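Local coordinates for cytochrome P450 CYP260B1 (Sorangium cellulosum, PDB 5HIW), which is a bacterial cytochrome P450, a heme-thiolate protein of largely helical fold that holds protoporphyrin IX with its iron, at residues A[1-9]-A[25-36]; A[37-48]-A[297-306]. All coordinates share one frame; numbering follows the deposited sequence.

Contact 1 (A[1-9]-A[25-36]); sequences MLPRKNLFS and AAREHSVYFDEG
Arg4 and Lys5 run parallel to Phe33 and Asp34, with the CA atoms of Arg4 and Phe33 4.7 Å apart, and three backbone bonds fix the register: Phe33 N to Pro3 O, Lys5 N to Phe33 O and Glu35 N to Lys5 O. On the face that carries Arg4 and Phe33, the two side chains lie alongside each other and the guanidinium stacks flat on the ring, planes 17° apart and centres 4.2 Å apart. The bend of the arginine chain at chi3 (80°) folds the guanidinium back over the ring. Its edge remains available to Glu35, whose OE2 takes Arg4 NE on the anti side at 2.8 Å, within the guanidinium plane, so stack and salt bridge together restrict rotation of the group. Strand 4-5, helix 17-28 and strand 31-34 form a beta-alpha-beta unit, and strand 4-5 is an outermost strand of the mixed sheet of the P450. Lys5 points to the other face. Its CB packs obliquely against the Tyr32 ring, and the extended chain carries NZ across to His29 ND1 (3.2 Å), near the imidazole plane; a water accepts from NZ and donates to His29 O, just after the helix. Pro3 CG sits over a face of the same imidazole, 3.9 Å from its centroid, in a CH-pi contact. Asp34 OD2 accepts two bonds: Leu7 N on the syn side at 2.9 Å, and Tyr32 OH through the anti lone pair at 2.7 Å. The edge of the Phe8 ring meets that tyrosine hydroxyl, with CE1 3.3 Å from Tyr32 OH. Leu7 CD1 wedges between Tyr32 CZ and Ala25 CB, joining strand and helix through apolar packing.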
loop_
_atom_site.group_PDB
_atom_site.type_symbol
_atom_site.label_atom_id
_atom_site.label_comp_id
_atom_site.label_asym_id
_atom_site.label_seq_id
_atom_site.Cartn_x
_atom_site.Cartn_y
_atom_site.Cartn_z
ATOM N N MET A 1 -18.072 -26.614 9.627
ATOM C CA MET A 1 -18.616 -25.226 9.726
ATOM C C MET A 1 -17.759 -24.318 10.658
ATOM O O MET A 1 -17.589 -24.546 11.885
ATOM C CB MET A 1 -20.105 -25.274 10.145
ATOM C CG MET A 1 -21.018 -24.330 9.360
ATOM S SD MET A 1 -22.709 -24.947 9.461
ATOM C CE MET A 1 -23.038 -25.036 11.224
ATOM N N LEU A 2 -17.153 -23.318 10.015
ATOM C CA LEU A 2 -16.565 -22.198 10.706
ATOM C C LEU A 2 -17.685 -21.367 11.281
ATOM O O LEU A 2 -18.784 -21.285 10.733
ATOM C CB LEU A 2 -15.698 -21.315 9.764
ATOM C CG LEU A 2 -14.375 -21.864 9.218
ATOM C CD1 LEU A 2 -13.553 -20.785 8.562
ATOM C CD2 LEU A 2 -13.531 -22.446 10.306
ATOM N N PRO A 3 -17.431 -20.752 12.410
ATOM C CA PRO A 3 -18.388 -19.776 12.811
ATOM C C PRO A 3 -18.437 -18.658 11.780
ATOM O O PRO A 3 -17.395 -18.382 11.127
ATOM C CB PRO A 3 -17.849 -19.296 14.129
ATOM C CG PRO A 3 -16.394 -19.527 14.057
ATOM C CD PRO A 3 -16.204 -20.713 13.200
ATOM N N ARG A 4 -19.566 -17.974 11.653
ATOM C CA ARG A 4 -19.704 -16.956 10.592
ATOM C C ARG A 4 -20.103 -15.603 11.134
ATOM O O ARG A 4 -20.879 -15.501 12.060
ATOM C CB ARG A 4 -20.714 -17.382 9.539
ATOM C CG ARG A 4 -20.476 -18.739 8.933
ATOM C CD ARG A 4 -21.705 -19.203 8.192
ATOM N NE ARG A 4 -21.856 -18.626 6.877
ATOM C CZ ARG A 4 -21.352 -19.184 5.796
ATOM N NH1 ARG A 4 -20.623 -20.288 5.887
ATOM N NH2 ARG A 4 -21.625 -18.693 4.633
ATOM N N LYS A 5 -19.538 -14.526 10.572
ATOM C CA LYS A 5 -19.795 -13.173 11.033
ATOM C C LYS A 5 -19.646 -12.234 9.848
ATOM O O LYS A 5 -19.300 -12.697 8.761
ATOM C CB LYS A 5 -18.758 -12.776 12.104
ATOM C CG LYS A 5 -18.536 -13.790 13.202
ATOM C CD LYS A 5 -17.453 -13.260 14.144
ATOM C CE LYS A 5 -17.341 -14.196 15.337
ATOM N NZ LYS A 5 -16.390 -13.756 16.367
ATOM N N ASN A 6 -20.045 -10.976 9.991
ATOM C CA ASN A 6 -19.882 -10.003 8.883
ATOM C C ASN A 6 -19.174 -8.805 9.535
ATOM O O ASN A 6 -19.813 -7.973 10.158
ATOM C CB ASN A 6 -21.236 -9.564 8.250
ATOM C CG ASN A 6 -21.031 -8.705 6.965
ATOM O OD1 ASN A 6 -20.049 -7.993 6.845
ATOM N ND2 ASN A 6 -21.935 -8.805 5.998
ATOM N N LEU A 7 -17.844 -8.821 9.544
ATOM C CA LEU A 7 -17.087 -7.769 10.236
ATOM C C LEU A 7 -16.548 -6.672 9.297
ATOM O O LEU A 7 -16.292 -5.559 9.715
ATOM C CB LEU A 7 -15.940 -8.447 10.980
ATOM C CG LEU A 7 -16.274 -9.542 11.989
ATOM C CD1 LEU A 7 -14.996 -10.037 12.608
ATOM C CD2 LEU A 7 -17.197 -9.010 13.096
ATOM N N PHE A 8 -16.423 -6.973 8.018
ATOM C CA PHE A 8 -15.775 -6.046 7.085
ATOM C C PHE A 8 -16.690 -4.971 6.498
ATOM O O PHE A 8 -16.224 -4.050 5.845
ATOM C CB PHE A 8 -15.001 -6.830 6.028
ATOM C CG PHE A 8 -13.665 -7.350 6.542
ATOM C CD1 PHE A 8 -13.588 -8.388 7.459
ATOM C CD2 PHE A 8 -12.464 -6.742 6.140
ATOM C CE1 PHE A 8 -12.385 -8.845 7.926
ATOM C CE2 PHE A 8 -11.256 -7.201 6.616
ATOM C CZ PHE A 8 -11.182 -8.251 7.474
ATOM N N SER A 9 -17.998 -5.123 6.703
ATOM C CA SER A 9 -18.970 -4.100 6.257
ATOM C C SER A 9 -19.093 -2.982 7.312
ATOM O O SER A 9 -19.663 -1.945 7.063
ATOM C CB SER A 9 -20.336 -4.757 5.912
ATOM O OG SER A 9 -20.768 -5.558 7.004
ATOM N N ALA A 25 -13.401 -9.196 18.087
ATOM C CA ALA A 25 -13.863 -10.388 17.407
ATOM C C ALA A 25 -12.815 -11.471 17.470
ATOM O O ALA A 25 -13.146 -12.631 17.605
ATOM C CB ALA A 25 -14.247 -10.098 15.946
ATOM N N ALA A 26 -11.544 -11.104 17.354
ATOM C CA ALA A 26 -10.430 -12.083 17.416
ATOM C C ALA A 26 -10.325 -12.756 18.805
ATOM O O ALA A 26 -9.889 -13.880 18.907
ATOM C CB ALA A 26 -9.106 -11.362 17.177
ATOM N N ARG A 27 -10.555 -11.989 19.858
ATOM C CA ARG A 27 -10.704 -12.589 21.196
ATOM C C ARG A 27 -11.770 -13.699 21.159
ATOM O O ARG A 27 -11.533 -14.775 21.678
ATOM C CB ARG A 27 -10.988 -11.522 22.262
ATOM C CG ARG A 27 -9.717 -10.735 22.613
ATOM C CD ARG A 27 -9.765 -9.838 23.855
ATOM N NE ARG A 27 -10.951 -9.001 23.854
ATOM C CZ ARG A 27 -11.060 -7.784 23.326
ATOM N NH1 ARG A 27 -10.028 -7.206 22.722
ATOM N NH2 ARG A 27 -12.233 -7.137 23.419
ATOM N N GLU A 28 -12.903 -13.486 20.506
ATOM C CA GLU A 28 -13.875 -14.594 20.409
ATOM C C GLU A 28 -13.459 -15.771 19.524
ATOM O O GLU A 28 -13.622 -16.892 19.943
ATOM C CB GLU A 28 -15.277 -14.117 20.021
ATOM C CG GLU A 28 -15.776 -12.943 20.852
ATOM C CD GLU A 28 -15.924 -13.381 22.290
ATOM O OE1 GLU A 28 -16.734 -14.331 22.509
ATOM O OE2 GLU A 28 -15.145 -12.881 23.152
ATOM N N HIS A 29 -13.075 -15.548 18.258
ATOM C CA HIS A 29 -12.550 -16.606 17.371
ATOM C C HIS A 29 -11.453 -15.973 16.471
ATOM O O HIS A 29 -11.714 -14.988 15.826
ATOM C CB HIS A 29 -13.614 -17.176 16.394
ATOM C CG HIS A 29 -14.885 -17.644 17.049
ATOM N ND1 HIS A 29 -15.892 -16.775 17.396
ATOM C CD2 HIS A 29 -15.295 -18.875 17.440
ATOM C CE1 HIS A 29 -16.858 -17.450 18.012
ATOM N NE2 HIS A 29 -16.524 -18.730 18.032
ATOM N N SER A 30 -10.336 -16.654 16.324
ATOM C CA SER A 30 -9.334 -16.244 15.362
ATOM C C SER A 30 -9.746 -16.431 13.906
ATOM O O SER A 30 -9.562 -15.507 13.081
ATOM C CB SER A 30 -8.014 -16.978 15.658
ATOM O OG SER A 30 -6.977 -16.517 14.770
ATOM N N VAL A 31 -10.293 -17.604 13.587
ATOM C CA VAL A 31 -10.674 -18.010 12.229
ATOM C C VAL A 31 -12.206 -18.129 12.131
ATOM O O VAL A 31 -12.847 -18.768 12.979
ATOM C CB VAL A 31 -9.970 -19.354 11.846
ATOM C CG1 VAL A 31 -10.243 -19.726 10.414
ATOM C CG2 VAL A 31 -8.479 -19.266 12.072
ATOM N N TYR A 32 -12.786 -17.491 11.140
ATOM C CA TYR A 32 -14.243 -17.343 11.012
ATOM C C TYR A 32 -14.504 -17.088 9.577
ATOM O O TYR A 32 -13.573 -16.721 8.830
ATOM C CB TYR A 32 -14.785 -16.244 11.923
ATOM C CG TYR A 32 -14.673 -14.892 11.312
ATOM C CD1 TYR A 32 -13.474 -14.185 11.398
ATOM C CD2 TYR A 32 -15.695 -14.341 10.612
ATOM C CE1 TYR A 32 -13.320 -12.940 10.786
ATOM C CE2 TYR A 32 -15.562 -13.116 10.004
ATOM C CZ TYR A 32 -14.339 -12.406 10.118
ATOM O OH TYR A 32 -14.133 -11.241 9.431
ATOM N N PHE A 33 -15.732 -17.306 9.112
ATOM C CA PHE A 33 -16.038 -17.128 7.716
ATOM C C PHE A 33 -16.749 -15.819 7.723
ATOM O O PHE A 33 -17.786 -15.635 8.398
ATOM C CB PHE A 33 -16.923 -18.277 7.152
ATOM C CG PHE A 33 -17.288 -18.151 5.719
ATOM C CD1 PHE A 33 -18.335 -17.339 5.296
ATOM C CD2 PHE A 33 -16.613 -18.884 4.755
ATOM C CE1 PHE A 33 -18.625 -17.242 3.966
ATOM C CE2 PHE A 33 -16.913 -18.766 3.408
ATOM C CZ PHE A 33 -17.933 -17.940 3.004
ATOM N N ASP A 34 -16.199 -14.878 6.967
ATOM C CA ASP A 34 -16.837 -13.589 6.813
ATOM C C ASP A 34 -17.779 -13.625 5.632
ATOM O O ASP A 34 -17.385 -13.756 4.497
ATOM C CB ASP A 34 -15.811 -12.470 6.613
ATOM C CG ASP A 34 -16.409 -11.129 6.811
ATOM O OD1 ASP A 34 -17.137 -10.672 5.914
ATOM O OD2 ASP A 34 -16.192 -10.537 7.897
ATOM N N GLU A 35 -19.053 -13.446 5.949
ATOM C CA GLU A 35 -20.136 -13.446 4.944
ATOM C C GLU A 35 -20.113 -12.268 4.007
ATOM O O GLU A 35 -20.542 -12.405 2.895
ATOM C CB GLU A 35 -21.515 -13.564 5.665
ATOM C CG GLU A 35 -21.667 -14.886 6.363
ATOM C CD GLU A 35 -23.017 -15.117 7.044
ATOM O OE1 GLU A 35 -23.620 -14.164 7.528
ATOM O OE2 GLU A 35 -23.365 -16.307 7.178
ATOM N N GLY A 36 -19.574 -11.125 4.438
ATOM C CA GLY A 36 -19.421 -9.937 3.535
ATOM C C GLY A 36 -18.299 -10.217 2.516
ATOM O O GLY A 36 -18.462 -9.947 1.335
HETATM O O HOH W 1 -13.959 -13.740 14.783
#

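Contact 2 (A[37-48]-A[297-306]); sequences LGVPVVLRGADV and TILYLSLIAR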
loop_
_atom_site.group_PDB
_atom_site.type_symbol
_atom_site.label_atom_id
_atom_site.label_comp_id
_atom_site.label_asym_id
_atom_site.label_seq_id
_atom_site.Cartn_x
_atom_site.Cartn_y
_atom_site.Cartn_z
ATOM N N LEU A 37 -17.170 -10.745 2.949
ATOM C CA LEU A 37 -16.036 -11.083 2.029
ATOM C C LEU A 37 -16.243 -12.364 1.288
ATOM O O LEU A 37 -15.718 -12.529 0.212
ATOM C CB LEU A 37 -14.672 -11.191 2.786
ATOM C CG LEU A 37 -14.187 -9.975 3.596
ATOM C CD1 LEU A 37 -12.817 -10.274 4.130
ATOM C CD2 LEU A 37 -14.150 -8.648 2.813
ATOM N N GLY A 38 -16.976 -13.321 1.856
ATOM C CA GLY A 38 -17.194 -14.606 1.188
ATOM C C GLY A 38 -16.078 -15.621 1.364
ATOM O O GLY A 38 -15.998 -16.582 0.593
ATOM N N VAL A 39 -15.214 -15.429 2.361
ATOM C CA VAL A 39 -14.114 -16.316 2.608
ATOM C C VAL A 39 -13.801 -16.447 4.062
ATOM O O VAL A 39 -14.109 -15.532 4.864
ATOM C CB VAL A 39 -12.820 -15.826 1.871
ATOM C CG1 VAL A 39 -12.999 -15.895 0.380
ATOM C CG2 VAL A 39 -12.432 -14.422 2.299
ATOM N N PRO A 40 -13.088 -17.539 4.444
ATOM C CA PRO A 40 -12.556 -17.631 5.782
ATOM C C PRO A 40 -11.509 -16.496 6.009
ATOM O O PRO A 40 -10.863 -16.080 5.058
ATOM C CB PRO A 40 -11.833 -18.980 5.807
ATOM C CG PRO A 40 -12.325 -19.709 4.638
ATOM C CD PRO A 40 -12.739 -18.711 3.628
ATOM N N VAL A 41 -11.414 -16.026 7.226
ATOM C CA VAL A 41 -10.496 -14.951 7.637
ATOM C C VAL A 41 -9.747 -15.465 8.830
ATOM O O VAL A 41 -10.327 -16.111 9.713
ATOM C CB VAL A 41 -11.276 -13.676 7.953
ATOM C CG1 VAL A 41 -10.418 -12.627 8.539
ATOM C CG2 VAL A 41 -11.936 -13.126 6.727
ATOM N N VAL A 42 -8.455 -15.175 8.882
ATOM C CA VAL A 42 -7.630 -15.307 10.074
ATOM C C VAL A 42 -7.376 -13.974 10.688
ATOM O O VAL A 42 -6.832 -13.008 10.033
ATOM C CB VAL A 42 -6.285 -15.943 9.735
ATOM C CG1 VAL A 42 -5.508 -16.287 10.976
ATOM C CG2 VAL A 42 -6.542 -17.208 8.912
ATOM N N LEU A 43 -7.755 -13.882 11.926
ATOM C CA LEU A 43 -7.600 -12.639 12.673
ATOM C C LEU A 43 -6.374 -12.528 13.580
ATOM O O LEU A 43 -5.696 -11.507 13.513
ATOM C CB LEU A 43 -8.830 -12.306 13.489
ATOM C CG LEU A 43 -10.139 -12.001 12.745
ATOM C CD1 LEU A 43 -11.306 -11.824 13.735
ATOM C CD2 LEU A 43 -9.987 -10.734 11.886
ATOM N N ARG A 44 -6.088 -13.512 14.431
ATOM C CA ARG A 44 -5.050 -13.303 15.472
ATOM C C ARG A 44 -3.681 -13.176 14.821
ATOM O O ARG A 44 -3.320 -13.935 13.893
ATOM C CB ARG A 44 -4.960 -14.412 16.504
ATOM C CG ARG A 44 -6.216 -14.384 17.388
ATOM C CD ARG A 44 -6.248 -15.551 18.342
ATOM N NE ARG A 44 -7.569 -15.580 18.967
ATOM C CZ ARG A 44 -7.977 -16.490 19.857
ATOM N NH1 ARG A 44 -7.163 -17.466 20.291
ATOM N NH2 ARG A 44 -9.226 -16.405 20.292
ATOM N N GLY A 45 -2.957 -12.213 15.338
ATOM C CA GLY A 45 -1.616 -11.905 14.852
ATOM C C GLY A 45 -0.702 -13.107 14.769
ATOM O O GLY A 45 -0.025 -13.283 13.791
ATOM N N ALA A 46 -0.670 -13.950 15.809
ATOM C CA ALA A 46 0.172 -15.138 15.800
ATOM C C ALA A 46 -0.215 -16.138 14.754
ATOM O O ALA A 46 0.655 -16.779 14.188
ATOM C CB ALA A 46 0.186 -15.807 17.199
ATOM N N ASP A 47 -1.522 -16.275 14.469
ATOM C CA ASP A 47 -1.965 -17.143 13.411
ATOM C C ASP A 47 -1.659 -16.560 12.035
ATOM O O ASP A 47 -1.246 -17.295 11.125
ATOM C CB ASP A 47 -3.452 -17.392 13.520
ATOM C CG ASP A 47 -3.840 -18.147 14.832
ATOM O OD1 ASP A 47 -2.981 -18.899 15.304
ATOM O OD2 ASP A 47 -4.986 -18.022 15.319
ATOM N N VAL A 48 -1.787 -15.258 11.910
ATOM C CA VAL A 48 -1.478 -14.637 10.639
ATOM C C VAL A 48 0.048 -14.795 10.316
ATOM O O VAL A 48 0.418 -15.217 9.245
ATOM C CB VAL A 48 -1.879 -13.138 10.600
ATOM C CG1 VAL A 48 -1.305 -12.481 9.323
ATOM C CG2 VAL A 48 -3.399 -13.002 10.607
ATOM N N THR A 297 -8.985 -24.059 -0.297
ATOM C CA THR A 297 -9.589 -22.891 0.323
ATOM C C THR A 297 -8.850 -21.601 -0.025
ATOM O O THR A 297 -7.634 -21.584 -0.065
ATOM C CB THR A 297 -9.485 -23.027 1.828
ATOM O OG1 THR A 297 -10.040 -24.283 2.227
ATOM C CG2 THR A 297 -10.181 -21.857 2.561
ATOM N N ILE A 298 -9.595 -20.535 -0.259
ATOM C CA ILE A 298 -9.037 -19.173 -0.341
ATOM C C ILE A 298 -9.190 -18.479 1.026
ATOM O O ILE A 298 -10.325 -18.332 1.527
ATOM C CB ILE A 298 -9.736 -18.372 -1.426
ATOM C CG1 ILE A 298 -9.576 -19.096 -2.791
ATOM C CG2 ILE A 298 -9.185 -16.956 -1.456
ATOM C CD1 ILE A 298 -10.218 -18.386 -3.984
ATOM N N LEU A 299 -8.055 -18.088 1.622
ATOM C CA LEU A 299 -7.938 -17.605 3.007
ATOM C C LEU A 299 -7.514 -16.137 3.041
ATOM O O LEU A 299 -6.572 -15.755 2.340
ATOM C CB LEU A 299 -6.927 -18.456 3.716
ATOM C CG LEU A 299 -6.775 -18.350 5.201
ATOM C CD1 LEU A 299 -8.086 -18.788 5.905
ATOM C CD2 LEU A 299 -5.607 -19.178 5.684
ATOM N N TYR A 300 -8.254 -15.308 3.795
ATOM C CA TYR A 300 -7.946 -13.928 3.958
ATOM C C TYR A 300 -7.293 -13.694 5.325
ATOM O O TYR A 300 -7.842 -14.062 6.401
ATOM C CB TYR A 300 -9.229 -13.095 3.773
ATOM C CG TYR A 300 -9.128 -11.573 3.828
ATOM C CD1 TYR A 300 -9.135 -10.880 5.009
ATOM C CD2 TYR A 300 -9.011 -10.864 2.687
ATOM C CE1 TYR A 300 -9.054 -9.489 5.021
ATOM C CE2 TYR A 300 -8.942 -9.493 2.682
ATOM C CZ TYR A 300 -9.010 -8.813 3.819
ATOM O OH TYR A 300 -8.915 -7.457 3.806
ATOM N N LEU A 301 -6.179 -12.968 5.305
ATOM C CA LEU A 301 -5.415 -12.659 6.543
ATOM C C LEU A 301 -5.580 -11.207 6.918
ATOM O O LEU A 301 -5.307 -10.319 6.102
ATOM C CB LEU A 301 -3.924 -12.949 6.321
ATOM C CG LEU A 301 -3.541 -14.306 5.734
ATOM C CD1 LEU A 301 -2.039 -14.454 5.555
ATOM C CD2 LEU A 301 -4.007 -15.366 6.715
ATOM N N SER A 302 -6.104 -10.932 8.111
ATOM C CA SER A 302 -6.209 -9.592 8.588
ATOM C C SER A 302 -4.821 -9.034 8.935
ATOM O O SER A 302 -4.072 -9.615 9.714
ATOM C CB SER A 302 -7.034 -9.480 9.860
ATOM O OG SER A 302 -7.064 -8.114 10.317
ATOM N N LEU A 303 -4.487 -7.926 8.324
ATOM C CA LEU A 303 -3.244 -7.222 8.627
ATOM C C LEU A 303 -3.488 -6.110 9.625
ATOM O O LEU A 303 -2.587 -5.357 9.916
ATOM C CB LEU A 303 -2.613 -6.727 7.337
ATOM C CG LEU A 303 -2.279 -7.784 6.300
ATOM C CD1 LEU A 303 -1.707 -7.205 4.994
ATOM C CD2 LEU A 303 -1.340 -8.867 6.742
ATOM N N ILE A 304 -4.728 -5.992 10.165
ATOM C CA ILE A 304 -5.063 -4.976 11.143
ATOM C C ILE A 304 -5.252 -5.488 12.591
ATOM O O ILE A 304 -4.942 -4.770 13.526
ATOM C CB ILE A 304 -6.329 -4.164 10.674
ATOM C CG1 ILE A 304 -5.963 -3.235 9.472
ATOM C CG2 ILE A 304 -6.984 -3.313 11.760
ATOM C CD1 ILE A 304 -7.089 -2.654 8.622
ATOM N N ALA A 305 -5.852 -6.664 12.760
ATOM C CA ALA A 305 -6.235 -7.062 14.113
ATOM C C ALA A 305 -5.044 -7.051 15.099
ATOM O O ALA A 305 -5.170 -6.558 16.192
ATOM C CB ALA A 305 -6.837 -8.406 14.065
ATOM N N ARG A 306 -3.912 -7.543 14.670
ATOM C CA ARG A 306 -2.632 -7.494 15.499
ATOM C C ARG A 306 -2.370 -6.127 16.015
ATOM O O ARG A 306 -1.946 -5.964 17.160
ATOM C CB ARG A 306 -1.427 -7.994 14.713
ATOM C CG ARG A 306 -0.172 -8.225 15.530
ATOM C CD ARG A 306 0.935 -8.933 14.759
ATOM N NE ARG A 306 1.800 -9.591 15.734
ATOM C CZ ARG A 306 2.808 -9.008 16.399
ATOM N NH1 ARG A 306 3.146 -7.739 16.216
ATOM N NH2 ARG A 306 3.476 -9.704 17.306
HETATM O O HOH W 2 -3.766 -9.629 12.541
#
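Two inner strands of the mixed P450 sheet, 39-42 and 298-302, pair here in parallel, and the second leads to Leu303, a residue of the heme pocket. The short strand axes approach to 4.6 Å at an angle of 34°. Three bonds define the ladder: Tyr300 N to Pro40 O, Val42 N to Tyr300 O (2.8 Å) and Ser302 N to Val42 O. On the face shared by Val41 and Tyr300, the tyrosine ring extends with CG anti to the backbone N (chi1 -177°), alongside Val41. Leu37 crosses it at about a right angle and sets CD1 over the ring centre, 3.8 Å from the centroid and only 8° off the normal, a CH-pi contact. The ring of Phe8 also meets Tyr300, nearly perpendicular to it. On the other face Val42 and Leu301 point the same way, Val42 CB lying 3.8 Å from Leu301 CD2, while Val42 CG2 also touches Leu299 CD1. Val48, from the helix that follows the first strand, brings CG1 against Leu301 CB and CG2 to 3.6 Å from Ser302 O. Beyond the strands, one water donates to Leu43 O and Ser302 O and accepts from Arg306 N, joining Leu43 to the turn that follows strand 298-302. Ser302 OG accepts from Ile304 N (3.2 Å) and Ala305 N (3.1 Å), turning the backbone after the strand. Gly45 CA lies against the Arg306 side chain, 3.9 Å from CB. The serine's ST turn and ST motif thus follow the end of a parallel strand pair that forms an inner part of the mixed P450 sheet.

Contacts 1 and 2 follow one another along the chain and build neighbouring parts of one sheet, their centres about 9 Å apart. Strands 31-34 and 39-42, adjacent and antiparallel, join them; in this part of the sheet the order is 4-5, 31-34, 39-42, 298-302. The seam includes probable hydrogen bonds from Ser30 O to Leu43 N (2.7 Å) and between Ser30 OG and Asp47 OD2 (2.6 Å). Contact 2 lies closer to the heme: the Leu303 side chain comes within about 4 Å of it, whereas that of Phe8 in contact 1 is about 13 Å away.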